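Local coordinates for protein chitooligosaccharide oxidase (Gibberella zeae, PDB 6Y0R) that oxidises chitooligosaccharides at the C1 hydroxyl to the corresponding lactones, passing the electrons through a covalently bound FAD to molecular oxygen, which becomes hydrogen peroxide, at residues W46-T51 / T329-D334; A52-L57 / D337-S342; G84-A89 / L481-Q486; S371-M376 / Q406-V411. All coordinates share one frame; numbering follows the deposited sequence.

How the interactions relate
The four contacts range from a hydrated surface patch to buried sheet pairing. Interaction 1 lies at the surface and meets through an acidic side chain and two waters. It runs into interaction 2, whose first segment follows directly on 46-51 and whose partly buried contact is made by Asn and Arg side chains gripping backbone atoms, backbone bonds and ring packing. Interaction 4 is more deeply buried and shares a sheet with interaction 2: strands 338-346 and 403-411 are neighbours, and Asp337 OD2 approaches Tyr408 OH at 2.7 Å. Interaction 3, also buried, stands about 20 Å from interaction 2, centre to centre, yet both touch FAD, one at its adenosine and the other at its isoalloxazine.

Interaction 1: residues W46-T51 / T329-D334; sequences WKEDGT and TSASYD
Glu48 carries most of this contact, laying its side chain against the type I beta turn that runs from Ser330 to Tyr333. CG is anti to the backbone N (chi1 179°), which sets it beside the Ala331 carbonyl oxygen, with Glu48 CG 3.1 Å from Ala331 O. The carboxylate at the end of the extended chain straddles the Ala331-Ser332 peptide: Glu48 OE2 comes to 3.8 Å from Ala331 CB, while Glu48 OE1 lies 3.4 Å from Ser332 CA. A weak, long ion pair links OE2 to Arg114. The backbone joins in through solvent: two waters lie between Glu48 O and Tyr333 O, one of them 2.8 Å from Glu48 O. Helix 44-50 is thus joined at the surface to the loop that precedes strand 338-346, without a direct hydrogen bond between the two segments. That loop also reaches the cofactor region, where Tyr333 OH bonds to His94, expected by similarity to be linked covalently to FAD. Asp49, next in the helix, touches the turn lightly and turns its carboxylate to a salt bridge with Arg114. Past the helical turn, Thr51 OG1 donates to Lys47 O on a lone pair in the carbonyl plane, at 2.7 Å.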
# COMPACT_ATOMS: atom_id res chain seq x y z
N TRP A 46 11.18 21.99 8.24
CA TRP A 46 10.50 21.06 9.17
C TRP A 46 9.02 20.88 8.77
O TRP A 46 8.57 19.73 8.78
CB TRP A 46 10.60 21.54 10.61
CG TRP A 46 10.04 20.59 11.63
CD1 TRP A 46 8.73 20.38 11.96
CD2 TRP A 46 10.82 19.73 12.48
NE1 TRP A 46 8.64 19.45 12.95
CE2 TRP A 46 9.90 19.00 13.27
CE3 TRP A 46 12.19 19.47 12.62
CZ2 TRP A 46 10.32 18.09 14.23
CZ3 TRP A 46 12.59 18.55 13.57
CH2 TRP A 46 11.67 17.86 14.35
N LYS A 47 8.30 21.95 8.49
CA LYS A 47 6.87 21.87 8.05
C LYS A 47 6.79 21.13 6.72
O LYS A 47 5.86 20.32 6.56
CB LYS A 47 6.24 23.26 7.96
CG LYS A 47 6.14 23.95 9.31
CD LYS A 47 4.97 24.90 9.43
CE LYS A 47 4.93 25.57 10.79
NZ LYS A 47 4.98 27.05 10.65
N GLU A 48 7.72 21.38 5.81
CA GLU A 48 7.72 20.73 4.47
C GLU A 48 7.87 19.19 4.62
O GLU A 48 7.13 18.44 3.94
CB GLU A 48 8.84 21.37 3.65
CG GLU A 48 9.00 20.79 2.28
CD GLU A 48 10.02 21.52 1.43
OE1 GLU A 48 9.60 22.26 0.55
OE2 GLU A 48 11.23 21.33 1.66
N ASP A 49 8.78 18.71 5.46
CA ASP A 49 9.05 17.26 5.63
C ASP A 49 8.21 16.65 6.76
O ASP A 49 8.08 15.41 6.79
CB ASP A 49 10.54 17.03 5.89
CG ASP A 49 11.40 17.55 4.75
OD1 ASP A 49 10.97 17.41 3.58
OD2 ASP A 49 12.52 18.07 5.04
N GLY A 50 7.70 17.47 7.67
CA GLY A 50 7.22 17.02 8.99
C GLY A 50 5.73 17.18 9.16
O GLY A 50 5.26 17.08 10.30
N THR A 51 4.98 17.41 8.06
CA THR A 51 3.51 17.49 8.10
C THR A 51 2.97 16.19 7.51
O THR A 51 3.17 15.96 6.31
CB THR A 51 2.96 18.70 7.34
OG1 THR A 51 3.57 19.86 7.90
CG2 THR A 51 1.46 18.78 7.49
N THR A 329 8.54 14.91 -7.91
CA THR A 329 9.87 14.73 -7.29
C THR A 329 10.17 15.85 -6.28
O THR A 329 11.15 15.68 -5.54
CB THR A 329 10.97 14.64 -8.35
OG1 THR A 329 10.92 15.88 -9.07
CG2 THR A 329 10.77 13.50 -9.31
N SER A 330 9.42 16.94 -6.26
CA SER A 330 9.76 18.13 -5.43
C SER A 330 9.72 17.78 -3.95
O SER A 330 8.79 17.09 -3.50
CB SER A 330 8.86 19.28 -5.69
OG SER A 330 9.26 20.38 -4.89
N ALA A 331 10.65 18.34 -3.17
CA ALA A 331 10.60 18.29 -1.69
C ALA A 331 9.35 18.99 -1.16
O ALA A 331 8.94 18.68 -0.02
CB ALA A 331 11.88 18.91 -1.14
N SER A 332 8.70 19.88 -1.93
CA SER A 332 7.48 20.63 -1.50
C SER A 332 6.18 19.80 -1.65
O SER A 332 5.14 20.35 -1.44
CB SER A 332 7.38 21.95 -2.22
OG SER A 332 7.17 21.74 -3.60
N TYR A 333 6.26 18.51 -1.98
CA TYR A 333 5.06 17.63 -2.01
C TYR A 333 4.18 17.91 -0.79
O TYR A 333 4.71 17.89 0.35
CB TYR A 333 5.48 16.16 -2.03
CG TYR A 333 4.32 15.23 -2.26
CD1 TYR A 333 3.91 14.91 -3.54
CD2 TYR A 333 3.65 14.64 -1.19
CE1 TYR A 333 2.81 14.08 -3.76
CE2 TYR A 333 2.55 13.81 -1.39
CZ TYR A 333 2.16 13.51 -2.68
OH TYR A 333 1.08 12.71 -2.88
N ASP A 334 2.89 18.19 -0.99
CA ASP A 334 2.01 18.57 0.13
C ASP A 334 0.59 18.10 -0.12
O ASP A 334 -0.35 18.80 0.29
CB ASP A 334 2.07 20.09 0.38
CG ASP A 334 1.42 20.89 -0.73
OD1 ASP A 334 1.18 20.33 -1.83
OD2 ASP A 334 1.18 22.09 -0.50
O HOH W 1 6.39 16.40 1.73
O HOH W 2 5.35 19.56 2.05

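Interaction 2: residues A52-L57 / D337-S342; sequences AYNLRL and DNFYAS. With FAD (flavin-adenine dinucleotide), chain B.
Phe339, Asp337 and Arg56 bury the most surface where the loop of Asn54, with its Asx turn, meets strand 338-346, an edge strand of a seven-stranded antiparallel sheet. The Asn54 amide lies flat over the Phe339 ring, the planes 9° apart and ND2 3.5 Å above the ring near its centre. The same amide grips both backbone polar atoms of Phe339: OD1 accepts from Phe339 N at 3.1 Å, and ND2 donates to Phe339 O. OD1 is held a second time, by Arg56 N from the opposite face of the amide, which closes the Asx turn and fixes the rotation of the group. Asp337 makes the single backbone bridge to Asn54. Its N donates to Tyr53 O and its O accepts from Leu55 N at 2.8 Å, while its carboxylate turns to Tyr408 and Ser410 in the neighbouring strand. Tyr53 meets the rim of Phe339 and packs CE2 against the FAD methyl C8M at 3.5 Å, so the loop that clasps the strand also borders the flavin. Arg56 bends at chi3 (69°), and NE donates to Phe339 O at 2.8 Å, with the oxygen in the guanidinium plane. Phe339 O is thereby pinned from opposite faces by Asn54 ND2 and Arg56 NE, while Arg56 NH1 lies 3.6 Å from Tyr340 CD1 at the edge of the tyrosine ring.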
# COMPACT_ATOMS: atom_id res chain seq x y z
N ALA A 52 2.36 15.39 8.37
CA ALA A 52 1.84 14.06 7.98
C ALA A 52 0.79 14.23 6.89
O ALA A 52 0.05 15.23 6.86
CB ALA A 52 1.31 13.36 9.19
N TYR A 53 0.75 13.27 5.97
CA TYR A 53 -0.24 13.26 4.88
C TYR A 53 -1.64 13.33 5.47
O TYR A 53 -2.48 14.14 5.05
CB TYR A 53 -0.08 11.94 4.10
CG TYR A 53 -1.20 11.70 3.14
CD1 TYR A 53 -1.34 12.50 2.03
CD2 TYR A 53 -2.09 10.66 3.31
CE1 TYR A 53 -2.37 12.30 1.13
CE2 TYR A 53 -3.12 10.44 2.41
CZ TYR A 53 -3.26 11.28 1.33
OH TYR A 53 -4.24 11.07 0.39
N ASN A 54 -1.93 12.49 6.45
CA ASN A 54 -3.27 12.45 7.08
C ASN A 54 -3.36 13.55 8.15
O ASN A 54 -2.65 13.47 9.14
CB ASN A 54 -3.61 11.09 7.72
CG ASN A 54 -5.06 10.95 8.11
OD1 ASN A 54 -5.83 11.93 8.10
ND2 ASN A 54 -5.48 9.71 8.38
N LEU A 55 -4.18 14.57 7.90
CA LEU A 55 -4.38 15.72 8.83
C LEU A 55 -5.01 15.25 10.14
O LEU A 55 -4.88 15.96 11.18
CB LEU A 55 -5.25 16.75 8.10
CG LEU A 55 -4.60 17.32 6.83
CD1 LEU A 55 -5.55 18.24 6.06
CD2 LEU A 55 -3.32 18.04 7.18
N ARG A 56 -5.62 14.07 10.16
CA ARG A 56 -6.14 13.50 11.42
C ARG A 56 -5.01 13.08 12.37
O ARG A 56 -5.28 12.96 13.59
CB ARG A 56 -7.06 12.32 11.13
CG ARG A 56 -7.87 11.85 12.33
CD ARG A 56 -8.80 10.74 11.97
NE ARG A 56 -8.11 9.47 11.66
CZ ARG A 56 -7.69 8.61 12.56
NH1 ARG A 56 -7.12 7.48 12.17
NH2 ARG A 56 -7.78 8.87 13.86
N LEU A 57 -3.81 12.80 11.87
CA LEU A 57 -2.70 12.16 12.63
C LEU A 57 -1.37 12.84 12.35
O LEU A 57 -0.37 12.25 11.88
CB LEU A 57 -2.69 10.67 12.30
CG LEU A 57 -3.87 9.86 12.81
CD1 LEU A 57 -3.78 8.42 12.31
CD2 LEU A 57 -3.92 9.84 14.32
N ASP A 337 -5.12 14.55 3.11
CA ASP A 337 -6.54 14.27 3.35
C ASP A 337 -6.72 14.22 4.85
O ASP A 337 -5.75 14.19 5.58
CB ASP A 337 -6.96 13.00 2.59
CG ASP A 337 -8.48 12.85 2.47
OD1 ASP A 337 -9.22 13.82 2.84
OD2 ASP A 337 -8.94 11.77 2.03
N ASN A 338 -7.97 14.19 5.29
CA ASN A 338 -8.36 14.15 6.73
C ASN A 338 -9.34 13.00 6.90
O ASN A 338 -10.49 13.14 6.54
CB ASN A 338 -8.96 15.50 7.15
CG ASN A 338 -9.15 15.63 8.64
OD1 ASN A 338 -8.88 14.73 9.42
ND2 ASN A 338 -9.68 16.79 9.05
N PHE A 339 -8.84 11.82 7.28
CA PHE A 339 -9.63 10.58 7.11
C PHE A 339 -9.27 9.49 8.10
O PHE A 339 -8.29 9.56 8.84
CB PHE A 339 -9.44 10.10 5.67
CG PHE A 339 -8.06 9.57 5.41
CD1 PHE A 339 -7.00 10.42 5.17
CD2 PHE A 339 -7.83 8.20 5.37
CE1 PHE A 339 -5.73 9.96 4.86
CE2 PHE A 339 -6.55 7.73 5.03
CZ PHE A 339 -5.50 8.60 4.82
N TYR A 340 -10.14 8.50 8.13
CA TYR A 340 -9.94 7.22 8.80
C TYR A 340 -10.23 6.12 7.77
O TYR A 340 -11.03 6.29 6.88
CB TYR A 340 -10.87 7.10 10.00
CG TYR A 340 -10.86 5.74 10.64
CD1 TYR A 340 -9.69 5.19 11.16
CD2 TYR A 340 -12.00 4.96 10.66
CE1 TYR A 340 -9.67 3.93 11.71
CE2 TYR A 340 -12.01 3.71 11.25
CZ TYR A 340 -10.83 3.17 11.74
OH TYR A 340 -10.86 1.92 12.30
N ALA A 341 -9.45 5.05 7.84
CA ALA A 341 -9.58 3.92 6.91
C ALA A 341 -9.39 2.62 7.65
O ALA A 341 -8.83 2.56 8.76
CB ALA A 341 -8.56 4.05 5.80
N SER A 342 -9.83 1.56 7.00
CA SER A 342 -9.58 0.18 7.47
C SER A 342 -9.57 -0.70 6.23
O SER A 342 -9.68 -0.17 5.13
CB SER A 342 -10.64 -0.27 8.45
OG SER A 342 -10.35 -1.49 9.05
PA FAD B . 5.44 6.35 4.30
O1A FAD B . 4.46 6.96 5.21
O2A FAD B . 6.66 7.08 3.92
O5B FAD B . 5.89 4.92 4.84
C5B FAD B . 4.96 3.86 5.04
C4B FAD B . 5.56 2.83 5.98
O4B FAD B . 6.74 2.25 5.37
C3B FAD B . 6.06 3.34 7.35
O3B FAD B . 6.03 2.30 8.33
C2B FAD B . 7.51 3.71 7.05
O2B FAD B . 8.35 3.80 8.20
C1B FAD B . 7.90 2.58 6.13
N9A FAD B . 8.97 2.90 5.20
C8A FAD B . 8.90 3.79 4.16
N7A FAD B . 10.04 3.87 3.49
C5A FAD B . 10.90 2.99 4.14
C6A FAD B . 12.24 2.63 3.92
N6A FAD B . 12.94 3.13 2.90
N1A FAD B . 12.82 1.74 4.77
C2A FAD B . 12.07 1.28 5.79
N3A FAD B . 10.79 1.53 6.08
C4A FAD B . 10.25 2.40 5.21
N1 FAD B . -1.76 1.18 -1.83
C2 FAD B . -1.89 0.21 -2.75
O2 FAD B . -1.47 -0.97 -2.51
N3 FAD B . -2.45 0.50 -3.96
C4 FAD B . -2.92 1.76 -4.31
O4 FAD B . -3.41 1.96 -5.43
C4X FAD B . -2.78 2.80 -3.36
N5 FAD B . -3.16 4.04 -3.69
C5X FAD B . -2.88 5.05 -2.80
C6 FAD B . -3.21 6.39 -3.15
C7 FAD B . -2.97 7.44 -2.27
C7M FAD B . -3.34 8.86 -2.64
C8 FAD B . -2.31 7.17 -1.00
C8M FAD B . -1.91 8.26 -0.04
C9 FAD B . -2.04 5.83 -0.65
C9A FAD B . -2.32 4.77 -1.53
N10 FAD B . -2.00 3.45 -1.19
C10 FAD B . -2.18 2.41 -2.11
C1' FAD B . -1.44 3.10 0.12
C2' FAD B . 0.09 3.08 0.09
O2' FAD B . 0.56 1.89 -0.55
C3' FAD B . 0.59 3.14 1.51
O3' FAD B . 0.09 4.39 2.05
C4' FAD B . 2.12 3.07 1.54
O4' FAD B . 2.59 2.52 2.78
C5' FAD B . 2.68 4.45 1.34
O5' FAD B . 4.11 4.40 1.16
P FAD B . 4.91 5.75 1.40
O1P FAD B . 6.35 5.48 1.15
O2P FAD B . 4.30 6.90 0.70
O3P FAD B . 4.59 6.01 2.97

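Interaction 3: residues G84-A89 / L481-Q486; sequences GVAISA and LFRNPQ. With FAD (flavin-adenine dinucleotide), chain B.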
# COMPACT_ATOMS: atom_id res chain seq x y z
N GLY A 84 19.60 5.81 21.68
CA GLY A 84 18.46 4.95 22.02
C GLY A 84 17.15 5.56 21.61
O GLY A 84 16.13 5.26 22.27
N VAL A 85 17.12 6.34 20.52
CA VAL A 85 15.85 6.95 20.02
C VAL A 85 15.27 6.04 18.92
O VAL A 85 16.02 5.54 18.08
CB VAL A 85 15.97 8.41 19.55
CG1 VAL A 85 16.72 9.26 20.58
CG2 VAL A 85 16.62 8.52 18.19
N ALA A 86 13.96 5.84 18.97
CA ALA A 86 13.22 5.10 17.92
C ALA A 86 13.46 5.83 16.60
O ALA A 86 13.50 7.05 16.58
CB ALA A 86 11.75 5.00 18.26
N ILE A 87 13.58 5.04 15.54
CA ILE A 87 13.93 5.52 14.18
C ILE A 87 12.80 5.06 13.26
O ILE A 87 12.49 3.88 13.29
CB ILE A 87 15.27 4.97 13.71
CG1 ILE A 87 16.39 5.28 14.73
CG2 ILE A 87 15.59 5.52 12.31
CD1 ILE A 87 17.64 4.55 14.46
N SER A 88 12.35 5.98 12.41
CA SER A 88 11.31 5.72 11.38
C SER A 88 11.78 6.34 10.08
O SER A 88 12.19 7.54 10.10
CB SER A 88 10.00 6.29 11.80
OG SER A 88 9.49 5.63 12.96
N ALA A 89 11.74 5.58 9.01
CA ALA A 89 12.02 6.09 7.66
C ALA A 89 10.69 6.56 7.05
O ALA A 89 9.68 5.84 7.18
CB ALA A 89 12.67 5.07 6.79
N LEU A 481 14.52 -0.58 17.66
CA LEU A 481 14.57 0.87 17.35
C LEU A 481 13.60 1.20 16.21
O LEU A 481 13.05 2.29 16.24
CB LEU A 481 16.01 1.20 16.96
CG LEU A 481 17.05 1.04 18.06
CD1 LEU A 481 18.42 1.21 17.45
CD2 LEU A 481 16.80 2.04 19.18
N PHE A 482 13.37 0.25 15.29
CA PHE A 482 12.49 0.48 14.11
C PHE A 482 11.10 -0.03 14.46
O PHE A 482 10.68 -1.09 13.97
CB PHE A 482 13.06 -0.15 12.83
CG PHE A 482 14.24 0.65 12.33
CD1 PHE A 482 15.48 0.46 12.91
CD2 PHE A 482 14.12 1.53 11.28
CE1 PHE A 482 16.56 1.22 12.50
CE2 PHE A 482 15.21 2.30 10.87
CZ PHE A 482 16.43 2.14 11.49
N ARG A 483 10.42 0.75 15.27
CA ARG A 483 9.15 0.32 15.89
C ARG A 483 8.05 1.35 15.64
O ARG A 483 8.31 2.55 15.41
CB ARG A 483 9.32 0.04 17.39
CG ARG A 483 9.58 1.27 18.24
CD ARG A 483 9.66 0.87 19.70
NE ARG A 483 9.90 2.03 20.53
CZ ARG A 483 11.08 2.46 20.97
NH1 ARG A 483 11.13 3.51 21.79
NH2 ARG A 483 12.20 1.82 20.68
N ASN A 484 6.83 0.86 15.74
CA ASN A 484 5.60 1.68 15.79
C ASN A 484 4.58 0.85 16.56
O ASN A 484 4.84 -0.31 16.89
CB ASN A 484 5.17 2.13 14.39
CG ASN A 484 4.66 0.99 13.53
OD1 ASN A 484 3.76 0.25 13.94
ND2 ASN A 484 5.14 0.88 12.29
N PRO A 485 3.41 1.40 16.93
CA PRO A 485 2.52 0.65 17.81
C PRO A 485 2.06 -0.71 17.23
O PRO A 485 1.66 -1.56 18.05
CB PRO A 485 1.33 1.61 18.01
CG PRO A 485 1.98 2.99 17.87
CD PRO A 485 2.99 2.80 16.73
N GLN A 486 2.12 -0.91 15.91
CA GLN A 486 1.57 -2.13 15.28
C GLN A 486 2.68 -3.00 14.70
O GLN A 486 2.34 -3.92 14.03
CB GLN A 486 0.54 -1.79 14.20
CG GLN A 486 -0.62 -0.98 14.78
CD GLN A 486 -1.76 -0.74 13.81
OE1 GLN A 486 -1.52 -0.56 12.61
NE2 GLN A 486 -2.95 -0.54 14.36
PA FAD B . 5.44 6.35 4.30
O1A FAD B . 4.46 6.96 5.21
O2A FAD B . 6.66 7.08 3.92
O5B FAD B . 5.89 4.92 4.84
C5B FAD B . 4.96 3.86 5.04
C4B FAD B . 5.56 2.83 5.98
O4B FAD B . 6.74 2.25 5.37
C3B FAD B . 6.06 3.34 7.35
O3B FAD B . 6.03 2.30 8.33
C2B FAD B . 7.51 3.71 7.05
O2B FAD B . 8.35 3.80 8.20
C1B FAD B . 7.90 2.58 6.13
N9A FAD B . 8.97 2.90 5.20
C8A FAD B . 8.90 3.79 4.16
N7A FAD B . 10.04 3.87 3.49
C5A FAD B . 10.90 2.99 4.14
C6A FAD B . 12.24 2.63 3.92
N6A FAD B . 12.94 3.13 2.90
N1A FAD B . 12.82 1.74 4.77
C2A FAD B . 12.07 1.28 5.79
N3A FAD B . 10.79 1.53 6.08
C4A FAD B . 10.25 2.40 5.21
N1 FAD B . -1.76 1.18 -1.83
C2 FAD B . -1.89 0.21 -2.75
O2 FAD B . -1.47 -0.97 -2.51
N3 FAD B . -2.45 0.50 -3.96
C4 FAD B . -2.92 1.76 -4.31
O4 FAD B . -3.41 1.96 -5.43
C4X FAD B . -2.78 2.80 -3.36
N5 FAD B . -3.16 4.04 -3.69
C5X FAD B . -2.88 5.05 -2.80
C6 FAD B . -3.21 6.39 -3.15
C7 FAD B . -2.97 7.44 -2.27
C7M FAD B . -3.34 8.86 -2.64
C8 FAD B . -2.31 7.17 -1.00
C8M FAD B . -1.91 8.26 -0.04
C9 FAD B . -2.04 5.83 -0.65
C9A FAD B . -2.32 4.77 -1.53
N10 FAD B . -2.00 3.45 -1.19
C10 FAD B . -2.18 2.41 -2.11
C1' FAD B . -1.44 3.10 0.12
C2' FAD B . 0.09 3.08 0.09
O2' FAD B . 0.56 1.89 -0.55
C3' FAD B . 0.59 3.14 1.51
O3' FAD B . 0.09 4.39 2.05
C4' FAD B . 2.12 3.07 1.54
O4' FAD B . 2.59 2.52 2.78
C5' FAD B . 2.68 4.45 1.34
O5' FAD B . 4.11 4.40 1.16
P FAD B . 4.91 5.75 1.40
O1P FAD B . 6.35 5.48 1.15
O2P FAD B . 4.30 6.90 0.70
O3P FAD B . 4.59 6.01 2.97
O HOH W 3 14.50 2.72 22.03
O HOH W 4 9.84 3.21 13.24
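Ile87 and Phe482 form the apolar heart of the contact between strand 87-90 and the C-terminal loop after helix 466-476. Followed outward, Ile87 CB stands over the Phe482 ring, 4.0 Å from its centroid, in a CH-pi contact. CG2 is anti to the backbone N and drops onto the ring's far end, with Ile87 CG2 3.5 Å from Phe482 CE2. The other branch, CG1, is anti to the carbonyl carbon (chi1 -54°) and leads to CD1, which touches Phe482 CZ and CE1 and reaches toward Leu481 CB.

The backbones support this packing. Ile87 N donates to Leu481 O at 2.9 Å, and Phe482 CA directs its hydrogen almost straight at Ile87 O. Beside it the chemistry turns polar: the Arg483 guanidinium spreads one face over Ala86 CB, which stands 3.8 Å above its centre. Arg483 NH2 passes through a water to Gly84 O and also binds Asn480 O. A second water donates to both Ile87 O and Arg483 O and accepts a hydrogen bond from Ser88 OG, which is also bonded to His107.

Further along the strand, Ala89 O accepts from FAD O2B at 2.6 Å, and Ala89 CB packs on the adenine. The two segments fall in the FAD-binding PCMH-type and the berberine-like sequence families, which the contact joins. One direct backbone bond and apolar ring packing hold the Ile87 side, while waters bridge the carbonyls of Gly84, Ile87 and Arg483, close along the chain to the residue that binds the FAD ribose.

Interaction 4: residues S371-M376 / Q406-V411; sequences SWWLQM and QFYDSV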
# COMPACT_ATOMS: atom_id res chain seq x y z
N SER A 371 -19.17 10.99 4.45
CA SER A 371 -18.77 10.74 3.05
C SER A 371 -17.85 9.51 3.05
O SER A 371 -16.61 9.65 3.13
CB SER A 371 -18.19 11.93 2.34
OG SER A 371 -17.23 12.56 3.13
N TRP A 372 -18.46 8.36 3.21
CA TRP A 372 -17.72 7.08 3.27
C TRP A 372 -17.67 6.45 1.88
O TRP A 372 -18.49 6.77 1.03
CB TRP A 372 -18.35 6.14 4.30
CG TRP A 372 -19.73 5.71 3.95
CD1 TRP A 372 -20.90 6.30 4.36
CD2 TRP A 372 -20.12 4.60 3.13
NE1 TRP A 372 -21.97 5.66 3.79
CE2 TRP A 372 -21.52 4.61 3.04
CE3 TRP A 372 -19.41 3.64 2.40
CZ2 TRP A 372 -22.23 3.66 2.30
CZ3 TRP A 372 -20.12 2.71 1.68
CH2 TRP A 372 -21.50 2.73 1.60
N TRP A 373 -16.68 5.60 1.63
CA TRP A 373 -16.71 4.77 0.39
C TRP A 373 -15.92 3.51 0.67
O TRP A 373 -15.17 3.45 1.67
CB TRP A 373 -16.16 5.47 -0.85
CG TRP A 373 -14.80 6.05 -0.72
CD1 TRP A 373 -14.51 7.34 -0.40
CD2 TRP A 373 -13.53 5.40 -0.94
NE1 TRP A 373 -13.16 7.54 -0.40
CE2 TRP A 373 -12.53 6.36 -0.71
CE3 TRP A 373 -13.14 4.09 -1.20
CZ2 TRP A 373 -11.17 6.09 -0.83
CZ3 TRP A 373 -11.79 3.80 -1.29
CH2 TRP A 373 -10.82 4.78 -1.08
N LEU A 374 -16.05 2.51 -0.19
CA LEU A 374 -15.23 1.29 -0.03
C LEU A 374 -14.96 0.73 -1.42
O LEU A 374 -15.64 1.11 -2.37
CB LEU A 374 -15.90 0.27 0.88
CG LEU A 374 -17.21 -0.30 0.38
CD1 LEU A 374 -16.98 -1.56 -0.44
CD2 LEU A 374 -18.13 -0.59 1.56
N GLN A 375 -13.90 -0.06 -1.49
CA GLN A 375 -13.57 -0.81 -2.71
C GLN A 375 -13.51 -2.28 -2.32
O GLN A 375 -13.07 -2.63 -1.20
CB GLN A 375 -12.26 -0.38 -3.36
CG GLN A 375 -12.17 1.07 -3.76
CD GLN A 375 -10.70 1.43 -3.90
OE1 GLN A 375 -9.84 0.99 -3.14
NE2 GLN A 375 -10.41 2.23 -4.91
N MET A 376 -14.00 -3.12 -3.20
CA MET A 376 -13.81 -4.58 -3.10
C MET A 376 -13.00 -5.06 -4.30
O MET A 376 -13.52 -5.04 -5.42
CB MET A 376 -15.15 -5.31 -3.06
CG MET A 376 -14.95 -6.77 -2.85
SD MET A 376 -16.48 -7.64 -2.66
CE MET A 376 -17.04 -7.65 -4.34
N GLN A 406 -11.10 -2.11 0.93
CA GLN A 406 -10.63 -0.85 1.52
C GLN A 406 -11.85 -0.05 1.98
O GLN A 406 -12.76 0.11 1.18
CB GLN A 406 -9.77 -0.07 0.55
CG GLN A 406 -9.37 1.24 1.18
CD GLN A 406 -8.46 2.07 0.31
OE1 GLN A 406 -8.34 1.91 -0.93
NE2 GLN A 406 -7.81 2.99 0.97
N PHE A 407 -11.88 0.40 3.23
CA PHE A 407 -13.00 1.21 3.78
C PHE A 407 -12.45 2.58 4.15
O PHE A 407 -11.40 2.63 4.78
CB PHE A 407 -13.61 0.56 5.02
CG PHE A 407 -13.93 -0.91 4.89
CD1 PHE A 407 -15.10 -1.32 4.27
CD2 PHE A 407 -13.03 -1.88 5.31
CE1 PHE A 407 -15.43 -2.66 4.16
CE2 PHE A 407 -13.37 -3.24 5.22
CZ PHE A 407 -14.54 -3.61 4.60
N TYR A 408 -13.12 3.64 3.74
CA TYR A 408 -12.57 5.02 3.83
C TYR A 408 -13.67 5.99 4.25
O TYR A 408 -14.80 5.87 3.76
CB TYR A 408 -11.96 5.39 2.49
CG TYR A 408 -10.88 6.43 2.45
CD1 TYR A 408 -11.21 7.78 2.38
CD2 TYR A 408 -9.55 6.07 2.31
CE1 TYR A 408 -10.24 8.76 2.23
CE2 TYR A 408 -8.57 7.04 2.18
CZ TYR A 408 -8.91 8.38 2.12
OH TYR A 408 -7.91 9.30 1.97
N ASP A 409 -13.31 6.91 5.15
CA ASP A 409 -14.24 7.99 5.59
C ASP A 409 -13.42 9.26 5.71
O ASP A 409 -12.44 9.26 6.45
CB ASP A 409 -14.92 7.60 6.88
CG ASP A 409 -15.95 8.62 7.34
OD1 ASP A 409 -16.52 9.32 6.49
OD2 ASP A 409 -16.24 8.58 8.52
N SER A 410 -13.86 10.32 5.04
CA SER A 410 -13.11 11.58 4.88
C SER A 410 -13.96 12.76 5.37
O SER A 410 -15.17 12.72 5.18
CB SER A 410 -12.79 11.77 3.42
OG SER A 410 -12.01 12.91 3.25
N VAL A 411 -13.32 13.75 5.96
CA VAL A 411 -13.95 15.06 6.34
C VAL A 411 -13.09 16.18 5.77
O VAL A 411 -11.98 15.92 5.26
CB VAL A 411 -14.12 15.17 7.86
CG1 VAL A 411 -14.98 14.05 8.43
CG2 VAL A 411 -12.78 15.21 8.58
O HOH W 5 -17.24 11.74 6.70
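Trp373 and Tyr408 face each other as a hydrogen-bonded pair in two antiparallel strands whose axes approach to 4.8 Å with N-to-C directions 167° apart. Trp373 N donates to Tyr408 O and Tyr408 N to Trp373 O, both at 2.9 Å. Gln375 and Gln406 form the next hydrogen-bonded pair, exchanging two bonds of the same length. Between and beside them, Leu374 with Phe407 and Trp372 with Asp409 are non-hydrogen-bonded pairs.

Trp373 CG sits between the backbone N and the carbonyl carbon (chi1 53°), and the indole beyond it covers Tyr408 CB, which stands over the six-membered ring, 3.5 Å from the centroid. The side chains run side by side, and the ring planes, 16° apart, are slid until they barely overlap; Trp373 CZ2 reaches 3.3 Å from Tyr408 CG near the rim. Tyr408 is also stacked with Phe339. On the face that carries Leu374 and Phe407, Leu374 CB meets Phe407 CD1 at 3.8 Å; helix 420-433 packs on this side, touching Trp372, Leu374 and Phe407. Near Ser371, one water accepts from Ser371 N and donates to both Asp409 OD1 and Ser410 O, while Asp409 OD2 is hydrogen-bonded to Tyr417 OH.

Strand 403-411 lies between 371-378 and the edge strand 338-346 of the seven-stranded antiparallel sheet, with helix 420-433 packed on one face, consistent with the substrate-binding domain of flavoproteins related to berberine bridge enzyme. The other face looks toward the flavin, with the Gln406 side chain about 6 Å from FAD.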